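PDB 4Z85: 2-nitrobenzoate nitroreductase from Pseudomonas fluorescens, which reduces the nitro group of 2-nitrobenzoate as an FMN-binding flavoenzyme of the flavoredoxin family. Local coordinates for the interface of chains A and B. Residues are numbered along the deposited sequence; one frame, centred on the assembly and turned at random. Chains: chain A/B, 2-nitrobenzoate nitroreductase.

Contact 1: the interface of chains A and B. Residues chain A 50-51, 53-54, 56; chain B 11, 14, 149, 153.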
# COMPACT_ATOMS: atom_id res chain seq x y z
N MET A 50 -4.86 -3.67 -6.64
CA MET A 50 -5.60 -4.84 -6.21
C MET A 50 -5.45 -5.98 -7.20
O MET A 50 -5.41 -7.15 -6.79
CB MET A 50 -7.07 -4.50 -6.01
CG MET A 50 -7.32 -3.63 -4.77
SD MET A 50 -7.24 -4.55 -3.21
CE MET A 50 -5.66 -4.08 -2.52
N GLY A 51 -5.35 -5.66 -8.48
CA GLY A 51 -5.21 -6.75 -9.44
C GLY A 51 -4.89 -6.26 -10.84
O GLY A 51 -4.88 -5.06 -11.08
N ASP A 53 -6.35 -7.90 -13.81
CA ASP A 53 -7.40 -8.32 -14.76
C ASP A 53 -8.79 -8.34 -14.13
O ASP A 53 -9.23 -9.36 -13.61
CB ASP A 53 -7.06 -9.71 -15.32
CG ASP A 53 -8.11 -10.23 -16.29
OD1 ASP A 53 -8.82 -9.40 -16.89
OD2 ASP A 53 -8.20 -11.46 -16.47
N PRO A 54 -9.49 -7.20 -14.16
CA PRO A 54 -9.08 -5.91 -14.73
C PRO A 54 -8.05 -5.19 -13.85
O PRO A 54 -7.97 -5.52 -12.66
CB PRO A 54 -10.39 -5.13 -14.80
CG PRO A 54 -11.18 -5.66 -13.69
CD PRO A 54 -10.86 -7.13 -13.60
N LEU A 56 -7.01 -3.00 -11.43
CA LEU A 56 -7.74 -2.22 -10.44
C LEU A 56 -6.84 -1.87 -9.27
O LEU A 56 -5.92 -2.63 -8.93
CB LEU A 56 -8.94 -2.98 -9.89
CG LEU A 56 -10.05 -3.40 -10.86
CD1 LEU A 56 -11.25 -3.92 -10.06
CD2 LEU A 56 -10.46 -2.26 -11.75
N ASN B 11 -1.92 -10.06 -19.53
CA ASN B 11 -1.98 -9.97 -18.07
C ASN B 11 -0.59 -9.87 -17.44
O ASN B 11 -0.42 -9.18 -16.44
CB ASN B 11 -2.72 -11.17 -17.49
CG ASN B 11 -4.22 -10.96 -17.50
OD1 ASN B 11 -4.70 -9.83 -17.62
ND2 ASN B 11 -4.97 -12.05 -17.38
N LYS B 14 0.61 -6.24 -17.96
CA LYS B 14 -0.11 -5.40 -17.01
C LYS B 14 0.46 -5.57 -15.61
O LYS B 14 0.71 -4.59 -14.91
CB LYS B 14 -1.61 -5.70 -17.04
CG LYS B 14 -2.32 -5.08 -18.24
CD LYS B 14 -3.81 -5.37 -18.28
CE LYS B 14 -4.09 -6.81 -18.62
NZ LYS B 14 -5.55 -7.08 -18.76
N PHE B 149 -12.78 -10.93 -6.08
CA PHE B 149 -12.36 -10.10 -7.19
C PHE B 149 -12.78 -10.82 -8.47
O PHE B 149 -13.50 -10.28 -9.31
CB PHE B 149 -10.83 -9.92 -7.10
CG PHE B 149 -10.25 -8.92 -8.05
CD1 PHE B 149 -9.84 -9.31 -9.32
CD2 PHE B 149 -10.04 -7.61 -7.65
CE1 PHE B 149 -9.27 -8.40 -10.19
CE2 PHE B 149 -9.47 -6.69 -8.52
CZ PHE B 149 -9.09 -7.09 -9.80
N ARG B 153 -9.06 -14.66 -7.62
CA ARG B 153 -8.50 -13.62 -6.76
C ARG B 153 -9.55 -13.07 -5.81
O ARG B 153 -10.69 -12.90 -6.20
CB ARG B 153 -7.93 -12.50 -7.61
CG ARG B 153 -7.03 -11.52 -6.89
CD ARG B 153 -6.21 -10.79 -7.93
NE ARG B 153 -5.27 -9.83 -7.37
CZ ARG B 153 -4.13 -10.16 -6.77
NH1 ARG B 153 -3.78 -11.44 -6.64
NH2 ARG B 153 -3.34 -9.21 -6.31
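Two torsions on chain B set this patch of the two-fold interface. In B:Phe149 CG stands anti to the backbone N (chi1 -171°), which sends the ring into chain A. In B:Arg153 CG is likewise anti to N (chi1 -166°), and the chain runs extended from CG to NE. Both residues lie where strands 137-150 and 153-165 of the flavin reductase-like fold meet. The guanidinium of B:Arg153 comes side-on and grips one acceptor, the backbone carbonyl of A:Met50. B:Arg153 NE donates to A:Met50 O at 2.8 Å, from within the carbonyl plane. B:Arg153 NH2 donates to the same A:Met50 O at 3.0 Å, but from above that plane and less straight. The oxygen lies close to the guanidinium plane, so the two bonds should fix the rotation of the group.

The ring of B:Phe149 fits against the turn between strands 47-52 and 55-62 of chain A. B:Phe149 CZ, at its tip, faces A:Pro54 O at 3.5 Å, with the oxygen in the ring plane at the edge. A:Pro54 follows a cis peptide bond and meets the ring tip to tip. A:Leu56 crosses obliquely, its CD1 3.6 Å from B:Phe149 CE2. Farther out, the carboxylate of A:Asp53 crosses the amide of B:Asn11, with the planes 43° apart. B:Asn11 ND2 gives A:Asp53 OD2 a weak hydrogen bond of 3.4 Å. Within chain B, B:Lys14 NZ donates to B:Asn11 OD1 at 3.1 Å, nearly along the C=O axis, and helps hold the amide.

Contact 2: the interface of chains A and B. Residues chain A 91, 137, 163, 177, 182, 184; chain B 17, 20-21, 23.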
# COMPACT_ATOMS: atom_id res chain seq x y z
N MET A 91 2.19 9.50 -9.53
CA MET A 91 3.16 8.90 -8.62
C MET A 91 4.13 9.98 -8.17
O MET A 91 4.26 11.03 -8.82
CB MET A 91 3.89 7.73 -9.29
CG MET A 91 2.96 6.64 -9.80
SD MET A 91 1.79 6.08 -8.53
CE MET A 91 0.89 4.86 -9.46
N ILE A 137 5.51 9.20 -13.19
CA ILE A 137 4.61 8.22 -13.77
C ILE A 137 3.21 8.66 -13.39
O ILE A 137 3.01 9.20 -12.31
CB ILE A 137 4.87 6.78 -13.25
CG1 ILE A 137 6.32 6.33 -13.52
CG2 ILE A 137 3.90 5.79 -13.87
CD1 ILE A 137 6.65 4.96 -12.97
N MET A 163 -1.16 4.40 -18.96
CA MET A 163 -0.10 4.97 -18.13
C MET A 163 0.80 5.94 -18.89
O MET A 163 1.16 5.71 -20.04
CB MET A 163 0.77 3.86 -17.55
CG MET A 163 0.04 2.86 -16.64
SD MET A 163 1.22 1.74 -15.87
CE MET A 163 0.13 0.58 -15.01
N VAL A 177 9.04 -1.11 -16.54
CA VAL A 177 9.52 0.08 -15.86
C VAL A 177 11.00 -0.12 -15.58
O VAL A 177 11.43 -1.23 -15.22
CB VAL A 177 8.74 0.34 -14.55
CG1 VAL A 177 9.36 1.48 -13.75
CG2 VAL A 177 7.29 0.64 -14.87
N PHE A 182 13.42 4.66 -11.33
CA PHE A 182 12.20 5.16 -10.70
C PHE A 182 12.38 5.12 -9.19
O PHE A 182 12.57 4.05 -8.61
CB PHE A 182 11.00 4.32 -11.16
CG PHE A 182 9.70 4.70 -10.49
CD1 PHE A 182 9.32 6.02 -10.37
CD2 PHE A 182 8.86 3.71 -10.00
CE1 PHE A 182 8.12 6.36 -9.77
CE2 PHE A 182 7.66 4.05 -9.39
CZ PHE A 182 7.30 5.37 -9.28
N PRO A 184 10.39 6.38 -6.21
CA PRO A 184 9.28 7.01 -5.49
C PRO A 184 9.56 7.18 -4.00
O PRO A 184 10.39 6.48 -3.43
CB PRO A 184 8.12 6.03 -5.72
CG PRO A 184 8.79 4.70 -5.90
CD PRO A 184 10.08 5.01 -6.65
N LEU B 17 3.81 -3.70 -15.41
CA LEU B 17 3.73 -2.24 -15.43
C LEU B 17 3.10 -1.68 -14.13
O LEU B 17 3.56 -0.65 -13.57
CB LEU B 17 2.94 -1.76 -16.64
CG LEU B 17 3.65 -1.96 -17.99
CD1 LEU B 17 2.77 -1.44 -19.12
CD2 LEU B 17 5.00 -1.27 -17.99
N GLY B 20 5.58 -2.40 -11.21
CA GLY B 20 6.72 -1.51 -11.35
C GLY B 20 6.44 -0.05 -11.14
O GLY B 20 7.39 0.73 -10.95
N SER B 21 5.16 0.37 -11.20
CA SER B 21 4.86 1.80 -11.07
C SER B 21 4.20 2.23 -9.75
O SER B 21 4.08 3.43 -9.49
CB SER B 21 3.99 2.26 -12.24
OG SER B 21 2.79 1.50 -12.30
N GLY B 23 4.79 2.05 -5.77
CA GLY B 23 5.73 1.60 -4.75
C GLY B 23 6.25 2.79 -3.97
O GLY B 23 5.92 3.93 -4.29
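B:Ser21, at the end of helix 11-21, is the centre of this packing contact of the two-fold interface. Its CB lies 3.9 Å from A:Ile137 CD1 and is also touched by the CG2 branch. Its carbonyl O meets A:Met91 CG at 3.4 Å, and SD and CE curl round the same oxygen because the chain bends at chi2 (-51°). The hydroxyl OG faces A:Met163, whose extended chain also crosses B:Leu17 obliquely and brings SD 4.0 Å from B:Leu17 CB. B:Gly20 O packs against A:Val177 CG1 and against A:Phe182, where CD2 is 3.5 Å away. B:Gly23 O meets A:Pro184 CB at 3.4 Å.

The second shell holds these groups in place. OG of B:Ser21 sits in the crowded position between N and the carbonyl carbon (chi1 58°). From there it donates to B:Leu17 O at 2.6 Å, on a lone pair, one turn back in the helix. An alanine here would lack OG and its bond to B:Leu17 O, which would probably loosen the helix end and its packing against A:Met163. Within its own chain, A:Phe182 is clamped on both faces, by A:Ile137 CD1 and A:Pro184 CD. The helix end thus rests on strands 137-150 and 153-165, short strand 176-177 and nearby loops of chain A.

Contact 3: the interface of chains A and B. Residues chain A 48, 50, 58, 155, 157; chain B 46, 50, 58, 60, 155, 157.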
# COMPACT_ATOMS: atom_id res chain seq x y z
N ASN A 48 -3.37 1.01 -2.66
CA ASN A 48 -2.51 0.04 -3.32
C ASN A 48 -3.23 -0.56 -4.52
O ASN A 48 -4.43 -0.37 -4.68
CB ASN A 48 -2.06 -1.09 -2.37
CG ASN A 48 -0.62 -1.53 -2.63
OD1 ASN A 48 -0.18 -1.52 -3.77
ND2 ASN A 48 0.12 -1.87 -1.57
N MET A 50 -4.86 -3.67 -6.64
CA MET A 50 -5.60 -4.84 -6.21
C MET A 50 -5.45 -5.98 -7.20
O MET A 50 -5.41 -7.15 -6.79
CB MET A 50 -7.07 -4.50 -6.01
CG MET A 50 -7.32 -3.63 -4.77
SD MET A 50 -7.24 -4.55 -3.21
CE MET A 50 -5.66 -4.08 -2.52
N VAL A 58 -7.17 0.50 -5.21
CA VAL A 58 -8.09 1.10 -4.23
C VAL A 58 -7.40 2.26 -3.52
O VAL A 58 -6.20 2.21 -3.24
CB VAL A 58 -8.61 0.03 -3.21
CG1 VAL A 58 -7.49 -0.53 -2.31
CG2 VAL A 58 -9.75 0.60 -2.37
N MET A 155 -14.12 3.94 -0.01
CA MET A 155 -13.08 3.26 -0.75
C MET A 155 -13.33 3.42 -2.25
O MET A 155 -14.35 2.95 -2.77
CB MET A 155 -13.01 1.79 -0.36
CG MET A 155 -12.48 1.59 1.06
SD MET A 155 -12.52 -0.12 1.62
CE MET A 155 -14.29 -0.35 1.73
N PHE A 157 -12.46 2.49 -5.90
CA PHE A 157 -11.81 1.49 -6.74
C PHE A 157 -11.71 2.05 -8.14
O PHE A 157 -12.72 2.39 -8.77
CB PHE A 157 -12.57 0.16 -6.73
CG PHE A 157 -12.52 -0.54 -5.41
CD1 PHE A 157 -13.40 -0.19 -4.40
CD2 PHE A 157 -11.58 -1.54 -5.17
CE1 PHE A 157 -13.35 -0.84 -3.18
CE2 PHE A 157 -11.53 -2.19 -3.95
CZ PHE A 157 -12.42 -1.83 -2.95
N ALA B 46 0.11 -6.46 -2.12
CA ALA B 46 -1.10 -5.77 -2.58
C ALA B 46 -1.95 -5.55 -1.34
O ALA B 46 -2.91 -6.29 -1.09
CB ALA B 46 -1.85 -6.58 -3.65
N MET B 50 -7.15 0.60 5.44
CA MET B 50 -8.26 1.30 4.83
C MET B 50 -8.86 2.33 5.78
O MET B 50 -9.30 3.39 5.33
CB MET B 50 -9.32 0.31 4.38
CG MET B 50 -8.90 -0.51 3.16
SD MET B 50 -8.98 0.41 1.60
CE MET B 50 -7.27 0.78 1.23
N VAL B 58 -6.90 -4.09 3.81
CA VAL B 58 -7.22 -5.00 2.71
C VAL B 58 -5.94 -5.66 2.19
O VAL B 58 -4.89 -5.04 2.14
CB VAL B 58 -7.99 -4.27 1.56
CG1 VAL B 58 -7.12 -3.20 0.86
CG2 VAL B 58 -8.55 -5.27 0.55
N ALA B 60 -5.01 -8.20 -1.21
CA ALA B 60 -5.50 -8.95 -2.37
C ALA B 60 -4.73 -10.27 -2.45
O ALA B 60 -3.51 -10.26 -2.40
CB ALA B 60 -5.36 -8.13 -3.65
N MET B 155 -10.28 -10.17 -2.42
CA MET B 155 -9.84 -9.11 -1.52
C MET B 155 -10.26 -9.44 -0.09
O MET B 155 -11.46 -9.53 0.21
CB MET B 155 -10.41 -7.77 -1.97
CG MET B 155 -9.79 -7.27 -3.27
SD MET B 155 -10.53 -5.77 -3.91
CE MET B 155 -12.15 -6.40 -4.35
N PHE B 157 -10.63 -8.38 3.61
CA PHE B 157 -10.70 -7.24 4.51
C PHE B 157 -10.60 -7.74 5.93
O PHE B 157 -11.43 -8.56 6.37
CB PHE B 157 -11.98 -6.43 4.29
CG PHE B 157 -12.03 -5.73 2.98
CD1 PHE B 157 -12.43 -6.40 1.83
CD2 PHE B 157 -11.65 -4.39 2.87
CE1 PHE B 157 -12.47 -5.75 0.61
CE2 PHE B 157 -11.69 -3.74 1.64
CZ PHE B 157 -12.10 -4.42 0.51
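From CB, the side chain of B:Met50 runs with CG anti to its carbonyl carbon, then bends at chi2 (-76°) and chi3 (104°). B:Met50 CG lies 4.0 Å from A:Met155 SD. The sulfur of B:Met50, SD, then meets A:Met155 SD at 3.6 Å, and the two chains cross at about a right angle. It also touches A:Met155 CG. B:Met50 SD lies 4.0 Å from A:Val58 CG2. The methyl B:Met50 CE ends tip to tip on A:Val58 CG1, 3.8 Å away. A:Val58 CG1 takes the crowded position between its backbone N and carbonyl carbon (chi1 65°), and it points toward its twin, B:Val58 CG1, at 4.2 Å.

A:Met155 goes on to B:Phe157. Its chain bends at chi3, and A:Met155 SD reaches B:Phe157 CE2 at 3.7 Å. The ring of B:Phe157 is backed by its own chain: B:Val58 CG2 lies over one face, away from its middle. The same contacts recur with the chains exchanged. In that copy, A:Met50 SD lies 4.1 Å from B:Ala60 CB, a contact that the two-fold should repeat. No hydrogen bond crosses this patch, so methionine sulfurs and methyls, valine branches and aromatic rims do the joining. The site is the apolar centre of a two-fold interface and probably helps hold a flavoenzyme dimer together.

Contact 1 and contact 3 are neighbours, their C-alpha centres about 11 Å apart. They share A:Met50, by its backbone oxygen and its side chain, and strands 47-52 and 55-62 of chain A. The C-alpha centre of contact 2 is about 16 Å from that of contact 1 and about 18 Å from that of contact 3. Helix 11-21 of chain B enters contacts 1 and 2. Strand 153-165 serves contact 1 from chain B, contact 2 from chain A and contact 3 from both. Strand 137-150 comes from chain B in contact 1 and chain A in contact 2. Repeated by the two-fold, the patches probably support a dimer.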